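Local coordinates for protein actibind (Aspergillus niger, PDB 3D3Z) that cleaves RNA without strict base specificity, probably with a preference for adenylic acid, as a T2-family ribonuclease, at residues P186-Y200 with R219-P233. Sequence-based numbering, arbitrary orientation.
Sequences PPYVGCEDGALSQLY and RLEDSNCKDSGIKYP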
loop_
_atom_site.group_PDB
_atom_site.type_symbol
_atom_site.label_atom_id
_atom_site.label_comp_id
_atom_site.label_asym_id
_atom_site.label_seq_id
_atom_site.Cartn_x
_atom_site.Cartn_y
_atom_site.Cartn_z
ATOM N N PRO A 186 1.321 -14.395 -4.857
ATOM C CA PRO A 186 2.077 -13.976 -3.689
ATOM C C PRO A 186 2.489 -12.515 -3.788
ATOM O O PRO A 186 2.682 -12.023 -4.889
ATOM C CB PRO A 186 3.333 -14.875 -3.716
ATOM C CG PRO A 186 3.327 -15.550 -4.999
ATOM C CD PRO A 186 2.036 -15.392 -5.678
ATOM N N PRO A 187 2.653 -11.842 -2.636
ATOM C CA PRO A 187 3.283 -10.502 -2.664
ATOM C C PRO A 187 4.795 -10.640 -2.918
ATOM O O PRO A 187 5.325 -11.731 -2.772
ATOM C CB PRO A 187 3.015 -9.974 -1.257
ATOM C CG PRO A 187 2.940 -11.221 -0.404
ATOM C CD PRO A 187 2.282 -12.265 -1.270
ATOM N N TYR A 188 5.480 -9.567 -3.292
ATOM C CA TYR A 188 6.876 -9.426 -2.899
ATOM C C TYR A 188 7.034 -9.591 -1.368
ATOM O O TYR A 188 6.327 -8.966 -0.579
ATOM C CB TYR A 188 7.453 -8.097 -3.361
ATOM C CG TYR A 188 8.810 -7.818 -2.795
ATOM C CD1 TYR A 188 9.977 -8.346 -3.393
ATOM C CD2 TYR A 188 8.956 -7.037 -1.645
ATOM C CE1 TYR A 188 11.249 -8.077 -2.843
ATOM C CE2 TYR A 188 10.207 -6.771 -1.099
ATOM C CZ TYR A 188 11.344 -7.301 -1.695
ATOM O OH TYR A 188 12.564 -6.986 -1.119
ATOM N N VAL A 189 7.971 -10.462 -0.965
ATOM C CA VAL A 189 8.356 -10.660 0.434
ATOM C C VAL A 189 9.769 -10.091 0.685
ATOM O O VAL A 189 10.750 -10.578 0.115
ATOM C CB VAL A 189 8.263 -12.146 0.826
ATOM C CG1 VAL A 189 8.546 -12.342 2.342
ATOM C CG2 VAL A 189 6.889 -12.669 0.465
ATOM N N GLY A 190 9.856 -9.083 1.563
ATOM C CA GLY A 190 11.098 -8.377 1.846
ATOM C C GLY A 190 11.602 -8.694 3.241
ATOM O O GLY A 190 10.823 -8.711 4.190
ATOM N N CYS A 191 12.896 -9.024 3.345
ATOM C CA CYS A 191 13.544 -9.354 4.623
ATOM C C CYS A 191 14.620 -8.353 4.926
ATOM O O CYS A 191 15.192 -7.741 4.024
ATOM C CB CYS A 191 14.181 -10.759 4.577
ATOM S SG CYS A 191 13.030 -12.082 4.674
ATOM N N GLU A 192 14.865 -8.150 6.212
ATOM C CA GLU A 192 15.941 -7.302 6.656
ATOM C C GLU A 192 16.690 -8.052 7.736
ATOM O O GLU A 192 16.088 -8.476 8.716
ATOM C CB GLU A 192 15.402 -6.014 7.274
ATOM C CG GLU A 192 16.467 -4.946 7.511
ATOM C CD GLU A 192 17.018 -4.376 6.227
ATOM O OE1 GLU A 192 16.270 -4.416 5.235
ATOM O OE2 GLU A 192 18.179 -3.894 6.180
ATOM N N ASP A 193 17.996 -8.205 7.569
ATOM C CA ASP A 193 18.807 -8.878 8.591
ATOM C C ASP A 193 18.207 -10.279 8.817
ATOM O O ASP A 193 18.029 -10.691 9.968
ATOM C CB ASP A 193 18.800 -8.088 9.936
ATOM C CG ASP A 193 19.481 -6.701 9.838
ATOM O OD1 ASP A 193 20.667 -6.701 9.499
ATOM O OD2 ASP A 193 18.870 -5.623 10.101
ATOM N N GLY A 194 17.843 -10.980 7.744
ATOM C CA GLY A 194 17.133 -12.262 7.890
ATOM C C GLY A 194 15.779 -12.280 8.572
ATOM O O GLY A 194 15.251 -13.357 8.876
ATOM N N ALA A 195 15.170 -11.110 8.798
ATOM C CA ALA A 195 13.839 -11.035 9.421
ATOM C C ALA A 195 12.803 -10.484 8.416
ATOM O O ALA A 195 13.069 -9.579 7.622
ATOM C CB ALA A 195 13.864 -10.166 10.680
ATOM N N LEU A 196 11.627 -11.073 8.476
ATOM C CA LEU A 196 10.457 -10.667 7.729
ATOM C C LEU A 196 10.129 -9.195 8.132
ATOM O O LEU A 196 10.060 -8.836 9.327
ATOM C CB LEU A 196 9.327 -11.702 7.997
ATOM C CG LEU A 196 8.103 -11.850 7.124
ATOM C CD1 LEU A 196 8.435 -12.118 5.671
ATOM C CD2 LEU A 196 7.188 -12.921 7.756
ATOM N N SER A 197 10.010 -8.373 7.110
ATOM C CA SER A 197 10.090 -6.917 7.202
ATOM C C SER A 197 9.078 -6.138 6.323
ATOM O O SER A 197 8.507 -5.173 6.782
ATOM C CB SER A 197 11.483 -6.495 6.806
ATOM O OG SER A 197 11.559 -5.103 6.911
ATOM N N GLN A 198 8.922 -6.522 5.058
ATOM C CA GLN A 198 8.107 -5.774 4.083
ATOM C C GLN A 198 7.325 -6.712 3.164
ATOM O O GLN A 198 7.811 -7.819 2.837
ATOM C CB GLN A 198 9.017 -4.894 3.224
ATOM C CG GLN A 198 9.757 -3.777 4.014
ATOM C CD GLN A 198 10.340 -2.709 3.142
ATOM O OE1 GLN A 198 9.659 -2.200 2.260
ATOM N NE2 GLN A 198 11.640 -2.350 3.378
ATOM N N LEU A 199 6.170 -6.231 2.708
ATOM C CA LEU A 199 5.295 -6.925 1.751
ATOM C C LEU A 199 4.794 -5.920 0.696
ATOM O O LEU A 199 4.442 -4.742 1.025
ATOM C CB LEU A 199 4.130 -7.606 2.464
ATOM C CG LEU A 199 4.376 -8.725 3.490
ATOM C CD1 LEU A 199 3.082 -9.156 4.151
ATOM C CD2 LEU A 199 5.089 -9.943 2.838
ATOM N N TYR A 200 4.870 -6.315 -0.586
ATOM C CA TYR A 200 4.203 -5.574 -1.694
ATOM C C TYR A 200 3.177 -6.472 -2.388
ATOM O O TYR A 200 3.528 -7.451 -3.063
ATOM C CB TYR A 200 5.129 -5.054 -2.786
ATOM C CG TYR A 200 6.462 -4.423 -2.453
ATOM C CD1 TYR A 200 6.773 -3.886 -1.184
ATOM C CD2 TYR A 200 7.438 -4.328 -3.448
ATOM C CE1 TYR A 200 8.006 -3.308 -0.943
ATOM C CE2 TYR A 200 8.666 -3.750 -3.207
ATOM C CZ TYR A 200 8.952 -3.230 -1.967
ATOM O OH TYR A 200 10.193 -2.643 -1.764
ATOM N N ARG A 219 3.358 -10.346 -8.950
ATOM C CA ARG A 219 4.465 -9.533 -8.463
ATOM C C ARG A 219 5.524 -9.320 -9.536
ATOM O O ARG A 219 5.873 -10.236 -10.285
ATOM C CB ARG A 219 5.061 -10.140 -7.184
ATOM C CG ARG A 219 5.822 -11.465 -7.397
ATOM C CD ARG A 219 6.045 -12.143 -6.099
ATOM N NE ARG A 219 6.738 -13.414 -6.289
ATOM C CZ ARG A 219 7.062 -14.234 -5.296
ATOM N NH1 ARG A 219 6.800 -13.886 -4.040
ATOM N NH2 ARG A 219 7.682 -15.390 -5.560
ATOM N N LEU A 220 6.006 -8.096 -9.648
ATOM C CA LEU A 220 7.042 -7.747 -10.593
ATOM C C LEU A 220 8.454 -7.794 -9.915
ATOM O O LEU A 220 9.453 -7.474 -10.551
ATOM C CB LEU A 220 6.747 -6.350 -11.189
ATOM C CG LEU A 220 5.307 -6.050 -11.702
ATOM C CD1 LEU A 220 5.107 -4.568 -12.064
ATOM C CD2 LEU A 220 4.931 -6.936 -12.885
ATOM N N GLU A 221 8.496 -8.155 -8.630
ATOM C CA GLU A 221 9.740 -8.409 -7.876
ATOM C C GLU A 221 9.348 -9.541 -6.925
ATOM O O GLU A 221 8.233 -9.529 -6.413
ATOM C CB GLU A 221 10.181 -7.122 -7.151
ATOM C CG GLU A 221 11.688 -6.991 -6.963
ATOM C CD GLU A 221 12.148 -5.977 -5.878
ATOM O OE1 GLU A 221 11.477 -4.940 -5.634
ATOM O OE2 GLU A 221 13.221 -6.240 -5.269
ATOM N N ASP A 222 10.218 -10.541 -6.707
ATOM C CA ASP A 222 9.822 -11.735 -5.908
ATOM C C ASP A 222 10.156 -11.655 -4.404
ATOM O O ASP A 222 9.265 -11.746 -3.526
ATOM C CB ASP A 222 10.459 -13.024 -6.469
ATOM C CG ASP A 222 9.991 -13.366 -7.884
ATOM O OD1 ASP A 222 8.916 -12.877 -8.328
ATOM O OD2 ASP A 222 10.715 -14.159 -8.536
ATOM N N SER A 223 11.442 -11.542 -4.099
ATOM C CA SER A 223 11.871 -11.567 -2.722
ATOM C C SER A 223 13.367 -11.367 -2.624
ATOM O O SER A 223 14.135 -11.727 -3.536
ATOM C CB SER A 223 11.502 -12.864 -2.028
ATOM O OG SER A 223 11.905 -12.806 -0.679
ATOM N N ASN A 224 13.778 -10.779 -1.515
ATOM C CA ASN A 224 15.186 -10.687 -1.213
ATOM C C ASN A 224 15.530 -11.537 -0.005
ATOM O O ASN A 224 16.588 -11.338 0.608
ATOM C CB ASN A 224 15.575 -9.229 -0.997
ATOM C CG ASN A 224 14.994 -8.649 0.286
ATOM O OD1 ASN A 224 14.181 -9.266 0.951
ATOM N ND2 ASN A 224 15.435 -7.470 0.634
ATOM N N CYS A 225 14.633 -12.444 0.376
ATOM C CA CYS A 225 14.861 -13.325 1.481
ATOM C C CYS A 225 15.574 -14.594 0.999
ATOM O O CYS A 225 15.530 -14.942 -0.198
ATOM C CB CYS A 225 13.558 -13.765 2.124
ATOM S SG CYS A 225 12.525 -12.376 2.754
ATOM N N LYS A 226 16.205 -15.256 1.957
ATOM C CA LYS A 226 16.700 -16.614 1.781
ATOM C C LYS A 226 15.520 -17.567 1.802
ATOM O O LYS A 226 14.431 -17.259 2.358
ATOM C CB LYS A 226 17.677 -16.990 2.899
ATOM C CG LYS A 226 18.918 -16.095 3.004
ATOM C CD LYS A 226 19.767 -16.090 1.722
ATOM C CE LYS A 226 20.929 -15.079 1.833
ATOM N NZ LYS A 226 22.206 -15.497 1.116
ATOM N N ASP A 227 15.735 -18.750 1.232
ATOM C CA ASP A 227 14.651 -19.689 1.074
ATOM C C ASP A 227 14.197 -20.224 2.398
ATOM O O ASP A 227 13.087 -20.766 2.495
ATOM C CB ASP A 227 15.052 -20.814 0.113
ATOM C CG ASP A 227 15.368 -20.294 -1.246
ATOM O OD1 ASP A 227 14.537 -19.536 -1.798
ATOM O OD2 ASP A 227 16.451 -20.613 -1.771
ATOM N N SER A 228 15.048 -20.078 3.410
ATOM C CA SER A 228 14.744 -20.539 4.756
ATOM C C SER A 228 15.556 -19.824 5.858
ATOM O O SER A 228 16.443 -19.014 5.598
ATOM C CB SER A 228 14.948 -22.074 4.849
ATOM O OG SER A 228 16.326 -22.389 4.711
ATOM N N GLY A 229 15.230 -20.166 7.091
ATOM C CA GLY A 229 15.832 -19.606 8.278
ATOM C C GLY A 229 15.213 -18.258 8.626
ATOM O O GLY A 229 15.751 -17.552 9.479
ATOM N N ILE A 230 14.084 -17.913 7.975
ATOM C CA ILE A 230 13.487 -16.539 8.104
ATOM C C ILE A 230 12.912 -16.319 9.490
ATOM O O ILE A 230 12.103 -17.110 10.006
ATOM C CB ILE A 230 12.413 -16.235 7.024
ATOM C CG1 ILE A 230 13.051 -16.177 5.633
ATOM C CG2 ILE A 230 11.727 -14.858 7.277
ATOM C CD1 ILE A 230 12.020 -16.389 4.442
ATOM N N LYS A 231 13.346 -15.234 10.112
ATOM C CA LYS A 231 12.825 -14.889 11.407
ATOM C C LYS A 231 11.598 -13.991 11.258
ATOM O O LYS A 231 11.533 -13.171 10.358
ATOM C CB LYS A 231 13.859 -14.152 12.245
ATOM C CG LYS A 231 15.191 -14.871 12.328
ATOM C CD LYS A 231 16.157 -14.161 13.246
ATOM C CE LYS A 231 16.764 -12.918 12.602
ATOM N NZ LYS A 231 17.033 -11.891 13.703
ATOM N N TYR A 232 10.646 -14.197 12.153
ATOM C CA TYR A 232 9.447 -13.370 12.280
ATOM C C TYR A 232 9.460 -12.786 13.693
ATOM O O TYR A 232 8.890 -13.362 14.620
ATOM C CB TYR A 232 8.227 -14.229 12.019
ATOM C CG TYR A 232 6.890 -13.549 11.757
ATOM C CD1 TYR A 232 6.743 -12.154 11.677
ATOM C CD2 TYR A 232 5.759 -14.337 11.528
ATOM C CE1 TYR A 232 5.489 -11.590 11.405
ATOM C CE2 TYR A 232 4.525 -13.783 11.250
ATOM C CZ TYR A 232 4.396 -12.405 11.193
ATOM O OH TYR A 232 3.141 -11.884 10.933
ATOM N N PRO A 233 10.222 -11.706 13.897
ATOM C CA PRO A 233 10.427 -11.244 15.280
ATOM C C PRO A 233 9.156 -10.720 15.955
ATOM O O PRO A 233 8.359 -10.029 15.293
ATOM C CB PRO A 233 11.506 -10.168 15.144
ATOM C CG PRO A 233 12.098 -10.349 13.786
ATOM C CD PRO A 233 11.028 -10.919 12.937
HETATM O O HOH W 1 2.641 -12.919 -7.534
HETATM O O HOH W 2 14.650 -6.111 -2.832
HETATM O O HOH W 3 14.246 -5.315 3.035
HETATM O O HOH W 4 16.867 -9.588 12.726
#
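Cys191 and Cys225 are joined SG to SG by a disulfide, with a torsion of 97° about the S-S bond. Ile230 CG2 packs against Cys191 SG, and Val189 CG1 touches Cys225 SG. Next to the disulfide, the Asn224 amide hydrogen-bonds to the backbone of strand 188-192. Asn224 OD1 accepts from Cys191 N at 2.7 Å, in the carbonyl plane and on a lone pair, and the bond is nearly straight. Its ND2 makes only a weak bond to Cys191 O. Asn224 CG stands between its own backbone N and carbonyl carbon (chi1 70°), which brings the amide to this edge.

Val189 is bridged to Ser223. Val189 N donates to Asp222 O at 3.1 Å, and Ser223 OG donates to Val189 O at 2.6 Å. The same OG accepts from Cys225 N, an ST turn that holds the hydroxyl and leads into the disulfide.

Tyr188 and Glu221 run side by side, ring and carboxylate planes 32° apart. A water links Tyr188 OH to Glu221 OE2. Arg219 NH1 bonds Pro187 O at 2.9 Å, with the oxygen in the guanidinium plane. Pro186 CG covers one face of that group and Asp222 CA the other. Glu175 forms a salt bridge with Arg219 NH1.

A second, separate bridge joins Ala195 to Lys231. Lys231 N donates to Gly194 O at 2.9 Å, and Leu196 N to Lys231 O at 2.8 Å. Leu196 CD2 lies over the Tyr232 ring face, a CH-pi contact 4.0 Å from the centroid. Tyr232 OH is hydrogen-bonded to Trp48 NE1.

The arrangement is a disulfide-pinned loop laid against a beta hairpin, whose type I' turn runs from Glu192 to Ala195. The loop follows strand 188-192 and passes the turn. The hairpin is part of the antiparallel sheet of the RNase T2 fold.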